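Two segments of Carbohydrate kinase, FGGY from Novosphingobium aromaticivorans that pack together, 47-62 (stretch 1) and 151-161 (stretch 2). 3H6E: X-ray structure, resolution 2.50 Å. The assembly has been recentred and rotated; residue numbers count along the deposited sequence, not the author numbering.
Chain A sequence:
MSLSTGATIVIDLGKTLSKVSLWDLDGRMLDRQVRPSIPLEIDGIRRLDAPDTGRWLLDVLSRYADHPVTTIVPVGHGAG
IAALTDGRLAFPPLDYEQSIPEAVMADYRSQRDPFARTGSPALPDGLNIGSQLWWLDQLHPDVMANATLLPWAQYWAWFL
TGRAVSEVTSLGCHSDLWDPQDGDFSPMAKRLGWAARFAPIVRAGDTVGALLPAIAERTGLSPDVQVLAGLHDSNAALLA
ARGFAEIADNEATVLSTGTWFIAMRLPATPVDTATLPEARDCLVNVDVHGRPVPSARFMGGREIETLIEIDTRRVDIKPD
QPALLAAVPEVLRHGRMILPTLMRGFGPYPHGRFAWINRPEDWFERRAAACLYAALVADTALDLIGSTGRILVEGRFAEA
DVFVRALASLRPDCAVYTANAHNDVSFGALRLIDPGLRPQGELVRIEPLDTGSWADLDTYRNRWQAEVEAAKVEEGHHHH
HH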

ATOM      1  N   ARG A  47      -9.763  -6.494 -17.322  1.00 43.19           N
ATOM      2  CA  ARG A  47      -9.353  -5.102 -17.457  1.00 42.19           C
ATOM      3  C   ARG A  47      -9.929  -4.235 -16.350  1.00 41.45           C
ATOM      4  O   ARG A  47     -10.996  -4.527 -15.810  1.00 42.35           O
ATOM      5  CB  ARG A  47      -9.810  -4.549 -18.811  1.00 42.22           C
ATOM      6  CG  ARG A  47      -9.589  -5.497 -19.979  1.00 43.45           C
ATOM      7  CD  ARG A  47      -8.131  -5.549 -20.377  1.00 40.99           C
ATOM      8  NE  ARG A  47      -7.812  -4.565 -21.406  1.00 42.93           N
ATOM      9  CZ  ARG A  47      -7.410  -4.876 -22.635  1.00 44.83           C
ATOM     10  NH1 ARG A  47      -7.264  -6.146 -22.985  1.00 46.33           N
ATOM     11  NH2 ARG A  47      -7.139  -3.922 -23.512  1.00 40.74           N
ATOM     12  N   LEU A  48      -9.210  -3.169 -16.009  1.00 39.50           N
ATOM     13  CA  LEU A  48      -9.779  -2.096 -15.208  1.00 40.45           C
ATOM     14  C   LEU A  48     -10.828  -1.404 -16.069  1.00 43.41           C
ATOM     15  O   LEU A  48     -10.575  -1.095 -17.234  1.00 41.93           O
ATOM     16  CB  LEU A  48      -8.697  -1.100 -14.795  1.00 40.26           C
ATOM     17  CG  LEU A  48      -7.968  -1.339 -13.470  1.00 37.91           C
ATOM     18  CD1 LEU A  48      -7.942  -2.814 -13.103  1.00 38.21           C
ATOM     19  CD2 LEU A  48      -6.559  -0.762 -13.533  1.00 32.00           C
ATOM     20  N   ASP A  49     -12.010  -1.177 -15.510  1.00 43.82           N
ATOM     21  CA  ASP A  49     -13.099  -0.600 -16.286  1.00 44.36           C
ATOM     22  C   ASP A  49     -13.005   0.918 -16.323  1.00 44.89           C
ATOM     23  O   ASP A  49     -13.742   1.610 -15.625  1.00 47.05           O
ATOM     24  CB  ASP A  49     -14.453  -1.033 -15.725  1.00 48.28           C
ATOM     25  CG  ASP A  49     -15.583  -0.834 -16.715  1.00 51.01           C
ATOM     26  OD1 ASP A  49     -15.376  -0.114 -17.718  1.00 49.46           O
ATOM     27  OD2 ASP A  49     -16.674  -1.402 -16.491  1.00 51.78           O
ATOM     28  N   ALA A  50     -12.098   1.426 -17.150  1.00 44.48           N
ATOM     29  CA  ALA A  50     -11.853   2.861 -17.251  1.00 44.68           C
ATOM     30  C   ALA A  50     -13.039   3.643 -17.819  1.00 46.26           C
ATOM     31  O   ALA A  50     -13.502   4.599 -17.198  1.00 46.71           O
ATOM     32  CB  ALA A  50     -10.588   3.134 -18.069  1.00 41.84           C
ATOM     33  N   PRO A  51     -13.535   3.244 -19.002  1.00 48.02           N
ATOM     34  CA  PRO A  51     -14.628   4.011 -19.609  1.00 48.51           C
ATOM     35  C   PRO A  51     -15.789   4.169 -18.637  1.00 47.49           C
ATOM     36  O   PRO A  51     -16.294   5.273 -18.441  1.00 49.04           O
ATOM     37  CB  PRO A  51     -15.060   3.133 -20.791  1.00 46.72           C
ATOM     38  CG  PRO A  51     -13.884   2.275 -21.087  1.00 47.31           C
ATOM     39  CD  PRO A  51     -13.214   2.030 -19.772  1.00 46.60           C
ATOM     40  N   ASP A  52     -16.185   3.062 -18.021  1.00 46.38           N
ATOM     41  CA  ASP A  52     -17.364   3.028 -17.170  1.00 45.82           C
ATOM     42  C   ASP A  52     -17.169   3.776 -15.853  1.00 47.82           C
ATOM     43  O   ASP A  52     -18.082   4.446 -15.372  1.00 50.47           O
ATOM     44  CB  ASP A  52     -17.767   1.579 -16.905  1.00 45.84           C
ATOM     45  CG  ASP A  52     -19.068   1.469 -16.155  1.00 48.20           C
ATOM     46  OD1 ASP A  52     -20.090   1.992 -16.650  1.00 48.43           O
ATOM     47  OD2 ASP A  52     -19.068   0.846 -15.075  1.00 49.64           O
ATOM     48  N   THR A  53     -15.986   3.655 -15.263  1.00 45.82           N
ATOM     49  CA  THR A  53     -15.696   4.370 -14.027  1.00 45.45           C
ATOM     50  C   THR A  53     -15.696   5.871 -14.283  1.00 46.63           C
ATOM     51  O   THR A  53     -16.141   6.658 -13.442  1.00 46.78           O
ATOM     52  CB  THR A  53     -14.350   3.947 -13.421  1.00 43.70           C
ATOM     53  OG1 THR A  53     -14.456   2.609 -12.920  1.00 43.51           O
ATOM     54  CG2 THR A  53     -13.965   4.878 -12.282  1.00 40.37           C
ATOM     55  N   GLY A  54     -15.199   6.258 -15.454  1.00 44.28           N
ATOM     56  CA  GLY A  54     -15.212   7.647 -15.869  1.00 43.60           C
ATOM     57  C   GLY A  54     -16.622   8.199 -15.838  1.00 46.76           C
ATOM     58  O   GLY A  54     -16.843   9.350 -15.462  1.00 47.41           O
ATOM     59  N   ARG A  55     -17.584   7.367 -16.227  1.00 47.98           N
ATOM     60  CA  ARG A  55     -18.989   7.760 -16.192  1.00 48.43           C
ATOM     61  C   ARG A  55     -19.485   7.928 -14.759  1.00 49.08           C
ATOM     62  O   ARG A  55     -19.890   9.021 -14.368  1.00 50.93           O
ATOM     63  CB  ARG A  55     -19.857   6.752 -16.948  1.00 48.90           C
ATOM     64  CG  ARG A  55     -19.440   6.568 -18.396  1.00 49.39           C
ATOM     65  CD  ARG A  55     -20.372   5.626 -19.141  1.00 49.45           C
ATOM     66  NE  ARG A  55     -19.730   5.051 -20.321  1.00 47.41           N
ATOM     67  CZ  ARG A  55     -19.337   3.785 -20.411  1.00 47.96           C
ATOM     68  NH1 ARG A  55     -19.531   2.958 -19.392  1.00 47.62           N
ATOM     69  NH2 ARG A  55     -18.758   3.340 -21.521  1.00 48.17           N
ATOM     70  N   TRP A  56     -19.448   6.851 -13.979  1.00 48.86           N
ATOM     71  CA  TRP A  56     -19.909   6.907 -12.594  1.00 49.94           C
ATOM     72  C   TRP A  56     -19.414   8.161 -11.883  1.00 50.44           C
ATOM     73  O   TRP A  56     -20.156   8.794 -11.133  1.00 53.22           O
ATOM     74  CB  TRP A  56     -19.460   5.672 -11.808  1.00 49.50           C
ATOM     75  CG  TRP A  56     -19.668   5.806 -10.320  1.00 49.58           C
ATOM     76  CD1 TRP A  56     -20.860   5.756  -9.651  1.00 49.39           C
ATOM     77  CD2 TRP A  56     -18.659   6.014  -9.319  1.00 49.69           C
ATOM     78  NE1 TRP A  56     -20.656   5.918  -8.301  1.00 47.47           N
ATOM     79  CE2 TRP A  56     -19.315   6.078  -8.071  1.00 49.91           C
ATOM     80  CE3 TRP A  56     -17.266   6.151  -9.357  1.00 48.04           C
ATOM     81  CZ2 TRP A  56     -18.626   6.271  -6.873  1.00 49.18           C
ATOM     82  CZ3 TRP A  56     -16.584   6.345  -8.165  1.00 44.95           C
ATOM     83  CH2 TRP A  56     -17.265   6.402  -6.941  1.00 46.45           C
ATOM     84  N   LEU A  57     -18.157   8.518 -12.124  1.00 50.21           N
ATOM     85  CA  LEU A  57     -17.534   9.606 -11.375  1.00 50.02           C
ATOM     86  C   LEU A  57     -17.788  10.986 -11.986  1.00 51.21           C
ATOM     87  O   LEU A  57     -17.466  12.003 -11.379  1.00 51.78           O
ATOM     88  CB  LEU A  57     -16.039   9.340 -11.156  1.00 49.46           C
ATOM     89  CG  LEU A  57     -14.976   9.987 -12.040  1.00 47.70           C
ATOM     90  CD1 LEU A  57     -14.507  11.290 -11.418  1.00 45.44           C
ATOM     91  CD2 LEU A  57     -13.802   9.034 -12.201  1.00 47.63           C
ATOM     92  N   LEU A  58     -18.372  11.020 -13.180  1.00 51.40           N
ATOM     93  CA  LEU A  58     -18.882  12.275 -13.725  1.00 50.94           C
ATOM     94  C   LEU A  58     -20.283  12.537 -13.186  1.00 51.51           C
ATOM     95  O   LEU A  58     -20.718  13.684 -13.093  1.00 52.70           O
ATOM     96  CB  LEU A  58     -18.876  12.270 -15.256  1.00 50.73           C
ATOM     97  CG  LEU A  58     -17.570  12.740 -15.898  1.00 51.90           C
ATOM     98  CD1 LEU A  58     -17.705  12.831 -17.408  1.00 50.68           C
ATOM     99  CD2 LEU A  58     -17.135  14.080 -15.318  1.00 49.30           C
ATOM    100  N   ASP A  59     -20.981  11.461 -12.828  1.00 52.39           N
ATOM    101  CA  ASP A  59     -22.270  11.559 -12.150  1.00 51.80           C
ATOM    102  C   ASP A  59     -22.077  12.148 -10.763  1.00 52.06           C
ATOM    103  O   ASP A  59     -22.581  13.226 -10.455  1.00 53.79           O
ATOM    104  CB  ASP A  59     -22.916  10.180 -12.009  1.00 51.32           C
ATOM    105  CG  ASP A  59     -23.359   9.601 -13.334  1.00 53.91           C
ATOM    106  OD1 ASP A  59     -23.493  10.378 -14.305  1.00 53.62           O
ATOM    107  OD2 ASP A  59     -23.577   8.370 -13.403  1.00 53.94           O
ATOM    108  N   VAL A  60     -21.342  11.425  -9.928  1.00 53.06           N
ATOM    109  CA  VAL A  60     -21.132  11.821  -8.542  1.00 53.59           C
ATOM    110  C   VAL A  60     -20.499  13.206  -8.430  1.00 53.73           C
ATOM    111  O   VAL A  60     -20.794  13.954  -7.497  1.00 54.50           O
ATOM    112  CB  VAL A  60     -20.289  10.773  -7.778  1.00 51.27           C
ATOM    113  CG1 VAL A  60     -19.063  10.396  -8.580  1.00 52.81           C
ATOM    114  CG2 VAL A  60     -19.902  11.286  -6.401  1.00 51.90           C
ATOM    115  N   LEU A  61     -19.637  13.548  -9.383  1.00 53.47           N
ATOM    116  CA  LEU A  61     -19.035  14.878  -9.413  1.00 52.40           C
ATOM    117  C   LEU A  61     -20.098  15.950  -9.625  1.00 53.60           C
ATOM    118  O   LEU A  61     -19.999  17.052  -9.082  1.00 52.49           O
ATOM    119  CB  LEU A  61     -17.967  14.979 -10.504  1.00 51.46           C
ATOM    120  CG  LEU A  61     -16.566  14.469 -10.160  1.00 49.77           C
ATOM    121  CD1 LEU A  61     -15.595  14.867 -11.248  1.00 47.34           C
ATOM    122  CD2 LEU A  61     -16.108  15.009  -8.821  1.00 49.95           C
ATOM    123  N   SER A  62     -21.113  15.622 -10.420  1.00 52.61           N
ATOM    124  CA  SER A  62     -22.214  16.543 -10.674  1.00 53.01           C
ATOM    125  C   SER A  62     -22.927  16.903  -9.377  1.00 55.35           C
ATOM    126  O   SER A  62     -23.428  18.016  -9.220  1.00 54.89           O
ATOM    127  CB  SER A  62     -23.208  15.937 -11.667  1.00 53.61           C
ATOM    128  OG  SER A  62     -22.641  15.819 -12.962  1.00 53.10           O
ATOM    129  N   PRO A 151       0.707   6.331 -15.305  1.00 26.91           N
ATOM    130  CA  PRO A 151       0.185   5.510 -14.207  1.00 25.16           C
ATOM    131  C   PRO A 151      -1.325   5.661 -14.029  1.00 25.55           C
ATOM    132  O   PRO A 151      -1.902   6.657 -14.456  1.00 25.29           O
ATOM    133  CB  PRO A 151       0.922   6.061 -12.980  1.00 25.16           C
ATOM    134  CG  PRO A 151       2.166   6.671 -13.527  1.00 25.14           C
ATOM    135  CD  PRO A 151       1.773   7.242 -14.855  1.00 26.45           C
ATOM    136  N   TRP A 152      -1.942   4.671 -13.392  1.00 25.78           N
ATOM    137  CA  TRP A 152      -3.388   4.624 -13.189  1.00 25.35           C
ATOM    138  C   TRP A 152      -3.929   5.870 -12.486  1.00 28.34           C
ATOM    139  O   TRP A 152      -4.896   6.480 -12.941  1.00 29.05           O
ATOM    140  CB  TRP A 152      -3.731   3.358 -12.402  1.00 26.64           C
ATOM    141  CG  TRP A 152      -5.173   3.183 -12.013  1.00 29.02           C
ATOM    142  CD1 TRP A 152      -5.663   3.027 -10.748  1.00 29.19           C
ATOM    143  CD2 TRP A 152      -6.305   3.108 -12.891  1.00 29.66           C
ATOM    144  NE1 TRP A 152      -7.025   2.866 -10.784  1.00 30.86           N
ATOM    145  CE2 TRP A 152      -7.444   2.913 -12.086  1.00 31.22           C
ATOM    146  CE3 TRP A 152      -6.464   3.191 -14.276  1.00 30.69           C
ATOM    147  CZ2 TRP A 152      -8.725   2.807 -12.621  1.00 33.35           C
ATOM    148  CZ3 TRP A 152      -7.736   3.085 -14.803  1.00 33.52           C
ATOM    149  CH2 TRP A 152      -8.850   2.895 -13.979  1.00 32.78           C
ATOM    150  N   ALA A 153      -3.298   6.253 -11.382  1.00 27.18           N
ATOM    151  CA  ALA A 153      -3.728   7.422 -10.629  1.00 27.12           C
ATOM    152  C   ALA A 153      -3.709   8.685 -11.492  1.00 28.91           C
ATOM    153  O   ALA A 153      -4.658   9.472 -11.486  1.00 27.03           O
ATOM    154  CB  ALA A 153      -2.852   7.604  -9.399  1.00 26.03           C
ATOM    155  N   GLN A 154      -2.618   8.872 -12.231  1.00 27.87           N
ATOM    156  CA  GLN A 154      -2.457  10.052 -13.074  1.00 28.32           C
ATOM    157  C   GLN A 154      -3.397  10.012 -14.264  1.00 29.39           C
ATOM    158  O   GLN A 154      -3.697  11.047 -14.861  1.00 29.56           O
ATOM    159  CB  GLN A 154      -1.008  10.190 -13.552  1.00 26.47           C
ATOM    160  CG  GLN A 154      -0.063  10.705 -12.490  1.00 26.44           C
ATOM    161  CD  GLN A 154      -0.098   9.857 -11.235  1.00 26.52           C
ATOM    162  OE1 GLN A 154      -0.504  10.322 -10.171  1.00 26.20           O
ATOM    163  NE2 GLN A 154       0.305   8.596 -11.359  1.00 25.38           N
ATOM    164  N   TYR A 155      -3.860   8.817 -14.616  1.00 29.13           N
ATOM    165  CA  TYR A 155      -4.747   8.685 -15.765  1.00 31.02           C
ATOM    166  C   TYR A 155      -5.999   9.507 -15.533  1.00 33.08           C
ATOM    167  O   TYR A 155      -6.543  10.125 -16.450  1.00 35.35           O
ATOM    168  CB  TYR A 155      -5.139   7.232 -16.033  1.00 28.78           C
ATOM    169  CG  TYR A 155      -6.344   7.161 -16.935  1.00 32.04           C
ATOM    170  CD1 TYR A 155      -6.223   7.389 -18.297  1.00 34.04           C
ATOM    171  CD2 TYR A 155      -7.613   6.920 -16.421  1.00 33.88           C
ATOM    172  CE1 TYR A 155      -7.326   7.351 -19.129  1.00 35.82           C
ATOM    173  CE2 TYR A 155      -8.722   6.878 -17.247  1.00 33.39           C
ATOM    174  CZ  TYR A 155      -8.571   7.094 -18.600  1.00 35.79           C
ATOM    175  OH  TYR A 155      -9.663   7.055 -19.438  1.00 41.02           O
ATOM    176  N   TRP A 156      -6.450   9.510 -14.289  1.00 31.10           N
ATOM    177  CA  TRP A 156      -7.679  10.188 -13.939  1.00 32.84           C
ATOM    178  C   TRP A 156      -7.484  11.695 -13.891  1.00 32.75           C
ATOM    179  O   TRP A 156      -8.414  12.456 -14.148  1.00 35.70           O
ATOM    180  CB  TRP A 156      -8.224   9.620 -12.630  1.00 33.58           C
ATOM    181  CG  TRP A 156      -8.593   8.190 -12.803  1.00 34.72           C
ATOM    182  CD1 TRP A 156      -7.938   7.101 -12.304  1.00 32.30           C
ATOM    183  CD2 TRP A 156      -9.677   7.682 -13.590  1.00 36.81           C
ATOM    184  NE1 TRP A 156      -8.566   5.947 -12.709  1.00 33.26           N
ATOM    185  CE2 TRP A 156      -9.636   6.277 -13.501  1.00 36.02           C
ATOM    186  CE3 TRP A 156     -10.687   8.281 -14.350  1.00 36.68           C
ATOM    187  CZ2 TRP A 156     -10.569   5.460 -14.141  1.00 36.80           C
ATOM    188  CZ3 TRP A 156     -11.608   7.470 -14.987  1.00 38.53           C
ATOM    189  CH2 TRP A 156     -11.543   6.075 -14.879  1.00 37.85           C
ATOM    190  N   ALA A 157      -6.264  12.119 -13.584  1.00 31.62           N
ATOM    191  CA  ALA A 157      -5.933  13.540 -13.594  1.00 33.67           C
ATOM    192  C   ALA A 157      -5.816  14.076 -15.024  1.00 33.86           C
ATOM    193  O   ALA A 157      -5.805  15.280 -15.236  1.00 34.75           O
ATOM    194  CB  ALA A 157      -4.656  13.810 -12.805  1.00 28.66           C
ATOM    195  N   TRP A 158      -5.732  13.174 -15.998  1.00 34.18           N
ATOM    196  CA  TRP A 158      -5.692  13.555 -17.409  1.00 33.20           C
ATOM    197  C   TRP A 158      -7.099  13.478 -17.983  1.00 34.76           C
ATOM    198  O   TRP A 158      -7.429  14.148 -18.962  1.00 35.17           O
ATOM    199  CB  TRP A 158      -4.746  12.634 -18.184  1.00 31.49           C
ATOM    200  CG  TRP A 158      -4.969  12.614 -19.670  1.00 33.16           C
ATOM    201  CD1 TRP A 158      -4.272  13.314 -20.614  1.00 33.48           C
ATOM    202  CD2 TRP A 158      -5.949  11.846 -20.382  1.00 32.70           C
ATOM    203  NE1 TRP A 158      -4.763  13.036 -21.868  1.00 32.55           N
ATOM    204  CE2 TRP A 158      -5.791  12.138 -21.754  1.00 32.40           C
ATOM    205  CE3 TRP A 158      -6.949  10.947 -19.993  1.00 34.38           C
ATOM    206  CZ2 TRP A 158      -6.592  11.558 -22.740  1.00 32.05           C
ATOM    207  CZ3 TRP A 158      -7.746  10.371 -20.977  1.00 34.76           C
ATOM    208  CH2 TRP A 158      -7.561  10.681 -22.333  1.00 31.09           C
ATOM    209  N   PHE A 159      -7.919  12.640 -17.357  1.00 35.82           N
ATOM    210  CA  PHE A 159      -9.322  12.488 -17.713  1.00 36.98           C
ATOM    211  C   PHE A 159     -10.058  13.804 -17.483  1.00 36.57           C
ATOM    212  O   PHE A 159     -10.984  14.142 -18.214  1.00 35.35           O
ATOM    213  CB  PHE A 159      -9.939  11.383 -16.850  1.00 36.57           C
ATOM    214  CG  PHE A 159     -11.350  11.027 -17.218  1.00 37.80           C
ATOM    215  CD1 PHE A 159     -11.606  10.064 -18.182  1.00 38.61           C
ATOM    216  CD2 PHE A 159     -12.421  11.635 -16.582  1.00 38.31           C
ATOM    217  CE1 PHE A 159     -12.906   9.729 -18.519  1.00 39.45           C
ATOM    218  CE2 PHE A 159     -13.722  11.306 -16.913  1.00 40.66           C
ATOM    219  CZ  PHE A 159     -13.965  10.349 -17.885  1.00 42.42           C
ATOM    220  N   LEU A 160      -9.627  14.539 -16.462  1.00 38.51           N
ATOM    221  CA  LEU A 160     -10.269  15.787 -16.063  1.00 39.00           C
ATOM    222  C   LEU A 160      -9.524  17.016 -16.571  1.00 38.38           C
ATOM    223  O   LEU A 160      -9.975  18.140 -16.364  1.00 38.86           O
ATOM    224  CB  LEU A 160     -10.321  15.891 -14.537  1.00 39.19           C
ATOM    225  CG  LEU A 160     -10.883  14.769 -13.666  1.00 38.78           C
ATOM    226  CD1 LEU A 160     -10.408  14.956 -12.230  1.00 35.03           C
ATOM    227  CD2 LEU A 160     -12.404  14.735 -13.736  1.00 41.25           C
ATOM    228  N   THR A 161      -8.381  16.813 -17.219  1.00 37.92           N
ATOM    229  CA  THR A 161      -7.465  17.927 -17.446  1.00 36.41           C
ATOM    230  C   THR A 161      -6.861  17.983 -18.851  1.00 36.76           C
ATOM    231  O   THR A 161      -6.414  19.043 -19.297  1.00 36.98           O
ATOM    232  CB  THR A 161      -6.320  17.897 -16.416  1.00 35.87           C
ATOM    233  OG1 THR A 161      -5.990  19.230 -16.011  1.00 39.63           O
ATOM    234  CG2 THR A 161      -5.098  17.218 -16.997  1.00 32.50           C
TER

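Helices 50-62 and 152-159 cross at 56°, their axes 11.8 Å apart at closest approach, and large aromatic side chains from the second fill the space between them. No hydrogen bond joins the two stretches; the 469 Å² buried between them is held by packing. The central bump is Trp156 (chi1 m), whose indole enters a hollow formed by Ala50, Thr53, Gly54 and Leu57. Trp156 CH2 lies 3.4 Å from Ala50 O, which meets the ring at its edge, and 3.7 Å from Thr53 CG2; farther along the ring, Trp156 CE3 rests 3.9 Å from Leu57 CD2. Gly54, one of the residues around Trp156, also has no side chain to hold Phe159 off: Phe159 CZ comes within 3.6 Å of Gly54 CA, and a CB on Gly54 would stand 2.7 Å from Phe159 CZ, a clash. Leu58 borders Phe159 at the ring edge, its CG 4.2 Å from CE2 of Phe159. Before the first helix, Leu48 lays CD2 over one face of Trp152, 3.9 Å from Trp152 CD2, a CH-pi contact. The small methyl of Ala50 fits among three aromatic side chains, with CB 4.3 Å from Trp152 CZ3, 4.3 Å from Tyr155 CE2 and 4.4 Å from Trp156 CH2. At the far end, Leu61 CD1 meets Leu160 CD2 at 4.0 Å, extending the apolar seam beyond the second helix.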